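Tyrosine specific protein phosphatase, putative (Trypanosoma brucei, PDB 3M4U) acts as a protein tyrosine phosphatase that dephosphorylates the nucleolar protein NOPP44/46 and serves as a switch in the parasite's life cycle. Local coordinates at residues 104-109 and 224-229; 81-84 and 90-93; 116-121 and 133-138. All coordinates share one frame; numbering follows the deposited sequence.

Interaction 1: residues 104-109 and 224-229; sequences PDFLET and PILVHC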
loop_
_atom_site.group_PDB
_atom_site.type_symbol
_atom_site.label_atom_id
_atom_site.label_comp_id
_atom_site.label_asym_id
_atom_site.label_seq_id
_atom_site.Cartn_x
_atom_site.Cartn_y
_atom_site.Cartn_z
ATOM N N PRO A 104 -17.065 4.074 -6.494
ATOM C CA PRO A 104 -17.920 2.908 -6.790
ATOM C C PRO A 104 -17.102 1.739 -7.333
ATOM O O PRO A 104 -17.309 0.607 -6.909
ATOM C CB PRO A 104 -18.895 3.433 -7.858
ATOM C CG PRO A 104 -18.971 4.921 -7.595
ATOM C CD PRO A 104 -17.596 5.327 -7.074
ATOM N N ASP A 105 -16.170 2.009 -8.244
ATOM C CA ASP A 105 -15.287 0.963 -8.766
ATOM C C ASP A 105 -14.402 0.339 -7.678
ATOM O O ASP A 105 -14.200 -0.875 -7.652
ATOM C CB ASP A 105 -14.426 1.524 -9.894
ATOM C CG ASP A 105 -15.122 1.457 -11.254
ATOM O OD1 ASP A 105 -16.100 0.678 -11.406
ATOM O OD2 ASP A 105 -14.671 2.166 -12.180
ATOM N N PHE A 106 -13.884 1.182 -6.787
ATOM C CA PHE A 106 -13.051 0.746 -5.666
ATOM C C PHE A 106 -13.855 -0.185 -4.756
ATOM O O PHE A 106 -13.489 -1.352 -4.530
ATOM C CB PHE A 106 -12.559 1.983 -4.890
ATOM C CG PHE A 106 -11.649 1.665 -3.729
ATOM C CD1 PHE A 106 -10.311 1.332 -3.938
ATOM C CD2 PHE A 106 -12.122 1.720 -2.429
ATOM C CE1 PHE A 106 -9.469 1.056 -2.871
ATOM C CE2 PHE A 106 -11.288 1.446 -1.359
ATOM C CZ PHE A 106 -9.956 1.111 -1.580
ATOM N N LEU A 107 -14.963 0.338 -4.240
ATOM C CA LEU A 107 -15.853 -0.440 -3.395
ATOM C C LEU A 107 -16.324 -1.709 -4.090
ATOM O O LEU A 107 -16.401 -2.760 -3.457
ATOM C CB LEU A 107 -17.064 0.391 -2.997
ATOM C CG LEU A 107 -16.732 1.684 -2.268
ATOM C CD1 LEU A 107 -18.031 2.408 -1.942
ATOM C CD2 LEU A 107 -15.895 1.390 -1.013
ATOM N N GLU A 108 -16.652 -1.612 -5.380
ATOM C CA GLU A 108 -17.205 -2.762 -6.096
ATOM C C GLU A 108 -16.177 -3.873 -6.122
ATOM O O GLU A 108 -16.494 -5.054 -5.967
ATOM C CB GLU A 108 -17.597 -2.409 -7.533
ATOM C CG GLU A 108 -17.589 -3.628 -8.455
ATOM C CD GLU A 108 -18.228 -3.375 -9.819
ATOM O OE1 GLU A 108 -18.450 -2.191 -10.177
ATOM O OE2 GLU A 108 -18.500 -4.373 -10.537
ATOM N N THR A 109 -14.931 -3.472 -6.316
ATOM C CA THR A 109 -13.854 -4.428 -6.414
ATOM C C THR A 109 -13.670 -5.148 -5.084
ATOM O O THR A 109 -13.600 -6.380 -5.033
ATOM C CB THR A 109 -12.572 -3.738 -6.891
ATOM O OG1 THR A 109 -12.742 -3.354 -8.264
ATOM C CG2 THR A 109 -11.397 -4.678 -6.791
ATOM N N PRO A 224 -6.289 -11.169 -2.136
ATOM C CA PRO A 224 -5.202 -10.204 -1.966
ATOM C C PRO A 224 -5.533 -9.288 -0.821
ATOM O O PRO A 224 -6.715 -9.070 -0.520
ATOM C CB PRO A 224 -5.239 -9.393 -3.265
ATOM C CG PRO A 224 -5.886 -10.294 -4.251
ATOM C CD PRO A 224 -6.876 -11.108 -3.484
ATOM N N ILE A 225 -4.497 -8.783 -0.166
ATOM C CA ILE A 225 -4.664 -7.725 0.807
ATOM C C ILE A 225 -4.434 -6.463 0.027
ATOM O O ILE A 225 -3.411 -6.335 -0.651
ATOM C CB ILE A 225 -3.635 -7.827 1.949
ATOM C CG1 ILE A 225 -3.954 -9.048 2.826
ATOM C CG2 ILE A 225 -3.616 -6.522 2.770
ATOM C CD1 ILE A 225 -2.909 -9.358 3.884
ATOM N N LEU A 226 -5.399 -5.547 0.088
ATOM C CA LEU A 226 -5.260 -4.287 -0.627
ATOM C C LEU A 226 -4.635 -3.204 0.227
ATOM O O LEU A 226 -5.135 -2.866 1.303
ATOM C CB LEU A 226 -6.592 -3.808 -1.192
ATOM C CG LEU A 226 -6.508 -2.509 -1.999
ATOM C CD1 LEU A 226 -7.582 -2.491 -3.067
ATOM C CD2 LEU A 226 -6.610 -1.264 -1.108
ATOM N N VAL A 227 -3.548 -2.646 -0.283
ATOM C CA VAL A 227 -2.840 -1.562 0.384
ATOM C C VAL A 227 -2.826 -0.362 -0.547
ATOM O O VAL A 227 -2.508 -0.482 -1.733
ATOM C CB VAL A 227 -1.374 -1.970 0.691
ATOM C CG1 VAL A 227 -0.588 -0.811 1.321
ATOM C CG2 VAL A 227 -1.330 -3.223 1.570
ATOM N N HIS A 228 -3.179 0.798 -0.021
ATOM C CA HIS A 228 -3.083 2.013 -0.800
ATOM C C HIS A 228 -2.621 3.140 0.065
ATOM O O HIS A 228 -2.604 3.043 1.295
ATOM C CB HIS A 228 -4.407 2.370 -1.501
ATOM C CG HIS A 228 -5.473 2.929 -0.604
ATOM N ND1 HIS A 228 -5.598 4.283 -0.350
ATOM C CD2 HIS A 228 -6.497 2.326 0.047
ATOM C CE1 HIS A 228 -6.644 4.481 0.437
ATOM N NE2 HIS A 228 -7.207 3.314 0.696
ATOM N N CYS A 229 -2.206 4.210 -0.582
ATOM C CA CYS A 229 -2.018 5.436 0.139
ATOM C C CYS A 229 -2.332 6.298 -1.057
ATOM O O CYS A 229 -2.948 5.797 -1.993
ATOM C CB CYS A 229 -0.572 5.704 0.421
#

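Interaction 2: residues 81-84 and 90-93; sequences GNLI and HTFV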
loop_
_atom_site.group_PDB
_atom_site.type_symbol
_atom_site.label_atom_id
_atom_site.label_comp_id
_atom_site.label_asym_id
_atom_site.label_seq_id
_atom_site.Cartn_x
_atom_site.Cartn_y
_atom_site.Cartn_z
ATOM N N GLY A 81 -4.681 0.184 -9.829
ATOM C CA GLY A 81 -3.987 -0.689 -8.920
ATOM C C GLY A 81 -3.242 -1.783 -9.645
ATOM O O GLY A 81 -3.473 -2.042 -10.833
ATOM N N ASN A 82 -2.348 -2.437 -8.914
ATOM C CA ASN A 82 -1.581 -3.541 -9.467
ATOM C C ASN A 82 -1.525 -4.701 -8.499
ATOM O O ASN A 82 -1.491 -4.509 -7.275
ATOM C CB ASN A 82 -0.166 -3.075 -9.849
ATOM C CG ASN A 82 -0.150 -2.271 -11.138
ATOM O OD1 ASN A 82 -0.231 -2.837 -12.229
ATOM N ND2 ASN A 82 -0.070 -0.951 -11.020
ATOM N N LEU A 83 -1.525 -5.911 -9.054
ATOM C CA LEU A 83 -1.315 -7.103 -8.259
ATOM C C LEU A 83 0.167 -7.216 -7.951
ATOM O O LEU A 83 0.994 -7.162 -8.858
ATOM C CB LEU A 83 -1.757 -8.350 -9.014
ATOM C CG LEU A 83 -1.743 -9.605 -8.140
ATOM C CD1 LEU A 83 -2.834 -9.495 -7.075
ATOM C CD2 LEU A 83 -1.912 -10.865 -8.979
ATOM N N ILE A 84 0.493 -7.360 -6.672
ATOM C CA ILE A 84 1.869 -7.558 -6.243
ATOM C C ILE A 84 2.022 -8.931 -5.602
ATOM O O ILE A 84 1.767 -9.118 -4.405
ATOM C CB ILE A 84 2.320 -6.478 -5.238
ATOM C CG1 ILE A 84 1.995 -5.071 -5.756
ATOM C CG2 ILE A 84 3.805 -6.623 -4.937
ATOM C CD1 ILE A 84 2.443 -4.817 -7.151
ATOM N N HIS A 90 0.894 -14.135 1.521
ATOM C CA HIS A 90 -0.055 -13.143 1.021
ATOM C C HIS A 90 0.354 -12.543 -0.321
ATOM O O HIS A 90 1.548 -12.384 -0.621
ATOM C CB HIS A 90 -0.214 -12.012 2.032
ATOM C CG HIS A 90 -0.689 -12.470 3.372
ATOM N ND1 HIS A 90 -1.942 -12.997 3.578
ATOM C CD2 HIS A 90 -0.084 -12.461 4.587
ATOM C CE1 HIS A 90 -2.092 -13.303 4.854
ATOM N NE2 HIS A 90 -0.977 -12.985 5.484
ATOM N N THR A 91 -0.652 -12.210 -1.124
ATOM C CA THR A 91 -0.453 -11.358 -2.295
ATOM C C THR A 91 -1.117 -10.008 -1.992
ATOM O O THR A 91 -1.953 -9.914 -1.094
ATOM C CB THR A 91 -1.008 -11.997 -3.607
ATOM O OG1 THR A 91 -2.439 -12.100 -3.544
ATOM C CG2 THR A 91 -0.430 -13.387 -3.805
ATOM N N PHE A 92 -0.739 -8.967 -2.727
ATOM C CA PHE A 92 -1.192 -7.617 -2.415
ATOM C C PHE A 92 -1.728 -6.892 -3.629
ATOM O O PHE A 92 -1.335 -7.177 -4.761
ATOM C CB PHE A 92 -0.057 -6.795 -1.795
ATOM C CG PHE A 92 0.427 -7.340 -0.477
ATOM C CD1 PHE A 92 -0.154 -6.933 0.714
ATOM C CD2 PHE A 92 1.443 -8.267 -0.430
ATOM C CE1 PHE A 92 0.279 -7.443 1.936
ATOM C CE2 PHE A 92 1.879 -8.787 0.784
ATOM C CZ PHE A 92 1.300 -8.365 1.967
ATOM N N VAL A 93 -2.644 -5.957 -3.380
ATOM C CA VAL A 93 -3.019 -4.979 -4.386
ATOM C C VAL A 93 -2.532 -3.613 -3.934
ATOM O O VAL A 93 -2.871 -3.143 -2.836
ATOM C CB VAL A 93 -4.543 -4.941 -4.613
ATOM C CG1 VAL A 93 -4.884 -3.919 -5.674
ATOM C CG2 VAL A 93 -5.054 -6.312 -5.005
#

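Interaction 3: residues 116-121 and 133-138; sequences DLVVML and ERYWPE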
loop_
_atom_site.group_PDB
_atom_site.type_symbol
_atom_site.label_atom_id
_atom_site.label_comp_id
_atom_site.label_asym_id
_atom_site.label_seq_id
_atom_site.Cartn_x
_atom_site.Cartn_y
_atom_site.Cartn_z
ATOM N N ASP A 116 -10.635 -9.048 2.190
ATOM C CA ASP A 116 -10.946 -9.040 3.628
ATOM C C ASP A 116 -10.255 -7.893 4.364
ATOM O O ASP A 116 -10.791 -7.349 5.338
ATOM C CB ASP A 116 -10.578 -10.378 4.274
ATOM C CG ASP A 116 -11.347 -11.550 3.676
ATOM O OD1 ASP A 116 -12.585 -11.431 3.492
ATOM O OD2 ASP A 116 -10.708 -12.588 3.384
ATOM N N LEU A 117 -9.074 -7.519 3.882
ATOM C CA LEU A 117 -8.315 -6.454 4.512
ATOM C C LEU A 117 -7.907 -5.362 3.523
ATOM O O LEU A 117 -7.400 -5.647 2.436
ATOM C CB LEU A 117 -7.078 -7.028 5.204
ATOM C CG LEU A 117 -6.184 -6.043 5.959
ATOM C CD1 LEU A 117 -6.966 -5.313 7.055
ATOM C CD2 LEU A 117 -4.978 -6.766 6.540
ATOM N N VAL A 118 -8.152 -4.117 3.920
ATOM C CA VAL A 118 -7.666 -2.928 3.220
ATOM C C VAL A 118 -6.816 -2.077 4.150
ATOM O O VAL A 118 -7.282 -1.688 5.218
ATOM C CB VAL A 118 -8.819 -2.039 2.769
ATOM C CG1 VAL A 118 -8.307 -0.614 2.518
ATOM C CG2 VAL A 118 -9.489 -2.644 1.536
ATOM N N VAL A 119 -5.578 -1.789 3.750
ATOM C CA VAL A 119 -4.694 -0.925 4.537
ATOM C C VAL A 119 -4.472 0.423 3.841
ATOM O O VAL A 119 -4.113 0.467 2.654
ATOM C CB VAL A 119 -3.326 -1.619 4.847
ATOM C CG1 VAL A 119 -2.490 -0.774 5.816
ATOM C CG2 VAL A 119 -3.546 -3.017 5.438
ATOM N N MET A 120 -4.718 1.509 4.578
ATOM C CA MET A 120 -4.625 2.880 4.055
ATOM C C MET A 120 -3.533 3.656 4.796
ATOM O O MET A 120 -3.619 3.848 6.026
ATOM C CB MET A 120 -5.971 3.598 4.217
ATOM C CG MET A 120 -5.990 5.094 3.861
ATOM S SD MET A 120 -7.680 5.751 3.907
ATOM C CE MET A 120 -7.476 7.448 3.360
ATOM N N LEU A 121 -2.515 4.102 4.052
ATOM C CA LEU A 121 -1.314 4.680 4.661
ATOM C C LEU A 121 -1.305 6.192 4.596
ATOM O O LEU A 121 -0.259 6.847 4.759
ATOM C CB LEU A 121 -0.052 4.108 4.008
ATOM C CG LEU A 121 -0.049 2.585 4.065
ATOM C CD1 LEU A 121 1.065 1.994 3.220
ATOM C CD2 LEU A 121 0.049 2.121 5.523
ATOM N N GLU A 133 -9.974 10.335 -0.596
ATOM C CA GLU A 133 -11.404 10.586 -0.533
ATOM C C GLU A 133 -12.000 9.605 0.453
ATOM O O GLU A 133 -11.828 8.394 0.319
ATOM C CB GLU A 133 -12.032 10.402 -1.924
ATOM C CG GLU A 133 -13.531 10.690 -2.001
ATOM C CD GLU A 133 -13.880 12.181 -1.857
ATOM O OE1 GLU A 133 -13.001 13.049 -2.080
ATOM O OE2 GLU A 133 -15.050 12.481 -1.531
ATOM N N ARG A 134 -12.712 10.124 1.441
ATOM C CA ARG A 134 -13.304 9.281 2.471
ATOM C C ARG A 134 -14.387 8.358 1.894
ATOM O O ARG A 134 -15.263 8.792 1.136
ATOM C CB ARG A 134 -13.863 10.164 3.577
ATOM C CG ARG A 134 -14.363 9.419 4.779
ATOM C CD ARG A 134 -15.129 10.356 5.685
ATOM N NE ARG A 134 -16.511 9.912 5.698
ATOM C CZ ARG A 134 -17.569 10.707 5.688
ATOM N NH1 ARG A 134 -17.427 12.023 5.691
ATOM N NH2 ARG A 134 -18.770 10.165 5.680
ATOM N N TYR A 135 -14.309 7.079 2.229
ATOM C CA TYR A 135 -15.263 6.094 1.723
ATOM C C TYR A 135 -15.822 5.281 2.870
ATOM O O TYR A 135 -16.305 4.180 2.674
ATOM C CB TYR A 135 -14.608 5.141 0.705
ATOM C CG TYR A 135 -13.283 4.523 1.155
ATOM C CD1 TYR A 135 -13.247 3.297 1.819
ATOM C CD2 TYR A 135 -12.066 5.164 0.895
ATOM C CE1 TYR A 135 -12.051 2.719 2.209
ATOM C CE2 TYR A 135 -10.851 4.598 1.289
ATOM C CZ TYR A 135 -10.853 3.382 1.950
ATOM O OH TYR A 135 -9.653 2.826 2.345
ATOM N N TRP A 136 -15.737 5.812 4.072
ATOM C CA TRP A 136 -16.336 5.144 5.215
ATOM C C TRP A 136 -17.260 6.107 5.947
ATOM O O TRP A 136 -17.020 7.322 5.976
ATOM C CB TRP A 136 -15.251 4.661 6.170
ATOM C CG TRP A 136 -14.383 5.768 6.645
ATOM C CD1 TRP A 136 -14.601 6.568 7.715
ATOM C CD2 TRP A 136 -13.163 6.214 6.046
ATOM N NE1 TRP A 136 -13.586 7.490 7.835
ATOM C CE2 TRP A 136 -12.688 7.290 6.819
ATOM C CE3 TRP A 136 -12.427 5.806 4.929
ATOM C CZ2 TRP A 136 -11.504 7.968 6.518
ATOM C CZ3 TRP A 136 -11.249 6.487 4.619
ATOM C CH2 TRP A 136 -10.797 7.548 5.419
ATOM N N PRO A 137 -18.320 5.574 6.562
ATOM C CA PRO A 137 -19.145 6.478 7.375
ATOM C C PRO A 137 -18.339 7.097 8.536
ATOM O O PRO A 137 -17.481 6.433 9.129
ATOM C CB PRO A 137 -20.258 5.563 7.903
ATOM C CG PRO A 137 -20.262 4.369 6.970
ATOM C CD PRO A 137 -18.837 4.193 6.539
ATOM N N GLU A 138 -18.599 8.364 8.836
ATOM C CA GLU A 138 -17.980 9.021 9.986
ATOM C C GLU A 138 -19.031 9.261 11.062
ATOM O O GLU A 138 -20.181 8.867 10.906
ATOM C CB GLU A 138 -17.330 10.340 9.569
#

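Interaction 1: residues 104-109 and 224-229
Phe106 is the side chain through which helix residues 104-109 reach strand residues 224-229, and it meets Leu226 and His228 there. The apolar part of the contact is with Leu226. Atom CE1 of Phe106 lies 4.0 Å from Leu226 CD1 and 4.1 Å from Leu226 CD2, while Phe106 CZ is also 4.1 Å from Leu226 CD2. Both methyls therefore gather at the far end of the phenyl ring, which approaches the leucine at a slant. The aromatic part is an offset edge-to-face pair with His228: the centroids are 5.7 Å apart, the planes stand at 85°, and the phenyl edge is directed to the imidazole face. Its nearest atoms are Phe106 CZ and His228 CD2, at 4.0 Å. Phe106 can span the gap because its CG is anti to the backbone N (chi1 -178°), which carries the ring outward from the helix. In the fold, this helix 103-112 packs on strand 225-228, the parallel strand that runs straight into His228-Cys229, the start of the HC(X)5R signature that forms the phosphate-binding loop in protein tyrosine phosphatases. Polar interactions run within each segment or to its surroundings. On the helix, Thr109 OG1 donates to Asp105 O at 2.9 Å, while Thr109 N reaches the same oxygen at 3.0 Å from the opposite face of the carbonyl plane, so one acceptor is gripped twice. On the strand side, His228 ND1 makes a weak bond to Cys229 O, 3.5 Å long, and His228 NE2 is hydrogen-bonded to Tyr135 OH; with both nitrogens engaged, the rotation of the imidazole is probably restricted. Tyr135 also packs edge-to-face with Phe106, and Pro98 touches that phenyl ring from a loop.

Interaction 2: residues 81-84 and 90-93
Ile84 and Phe92 form an antiparallel hydrogen-bonded pair, with CA atoms 4.9 Å apart, and next to it Leu83 and Val93 form a non-hydrogen-bonded pair with a CA-CA separation of 4.7 Å. The two backbone bonds differ in quality: Ile84 N to Phe92 O is short and almost straight (2.7 Å, 174° at the hydrogen), whereas Phe92 N to Ile84 O is longer and more bent (3.0 Å, 152°). CA-H...O contacts supplement them, notably Val93 CA to Asn82 O at 3.3 Å.

The side chains divide between the two faces of the ladder. Ile84 and Phe92 share one face, where the CB atoms of Ile84 and Phe92 lie 4.2 Å apart, but their ends diverge. The isoleucine goes toward Met266 and Lys269 of helix 258-269, while the phenyl ring meets Tyr243 edge-to-face; Ile84 O lies at the rim of that ring, near its plane. Leu83 and Val93 occupy the other face together with Tyr62. With CG anti to the backbone N (chi1 -172°), Leu83 swings its CD1 back over the ladder to 3.6 Å from Phe92 O, and the same methyl comes within 4.4 Å of Val93 CG2.

Strands 81-84 and 92-95 form a beta hairpin. Its first strand also pairs with 61-62, while its second lies parallel to 225-228, so the hairpin brings antiparallel strands onto the parallel centre of the mixed sheet of the tyrosine phosphatase fold.

Interaction 3: residues 116-121 and 133-138
Met120 drives its thioether in beside two aromatic rings, Tyr135 and Trp136, and this sulfur forms the tight part of the contact. Its SD is 3.7 Å from Trp136 CZ3, and it stands 5.3 Å from the Tyr135 ring centroid; both are oblique Met-aromatic contacts, the sulfur lying 60° off the tyrosine normal and 67° off that of the indole six-membered ring. The methionine chain is extended, with CG anti to the backbone N (chi1 173°), so it projects straight from the strand and brings CE in plane at the indole edge, 3.9 Å from Trp136 CH2. Val118 adds its CG1 at 3.7 Å from Tyr135 OH, whose hydrogen-bonding partner is His228 NE2. The indole edge meets the tyrosine face, with Trp136 CE3 over the ring centre and Tyr135 CE2 in the indole plane at its rim.

Away from the strand the packing gives way to partly exposed, polar chain. Arg134 lays its CG over the indole and turns back, NE donating to Trp136 O at 2.7 Å, nearly straight; its NH2 forms a salt bridge with Glu141.

Tyr135-Trp136-Pro137 is the YWP element of the tyrosine phosphatase family, and the Val-Val-Met of the strand resembles its IVM motif. Strand 117-120 lies between parallel strands 187-194 and 225-228, with Val119 and Leu121 turned to helix 234-250 and Met120 and both aromatics against Gln191.

Overall arrangement
All three contacts are largely buried and share one mixed sheet, in which strand 225-228 of interaction 1 lies between strand 92-95 of interaction 2 and strand 117-120 of interaction 3. Backbone bonds join them: Val227 N to Val93 O (2.7 Å) on one flank, Leu226 O to Val119 N (2.7 Å) on the other. Interactions 2 and 3 do not touch, their centres being about 17 Å apart. Chemistry follows position: interaction 2 is in-sheet pairing by main-chain bonds, with partly exposed residues, whereas interaction 1 is aromatic and aliphatic and interaction 3 Met-aromatic, both using side chains of neighbouring strands, linked by Tyr135 of interaction 3, which also reaches the aromatic pair of interaction 1.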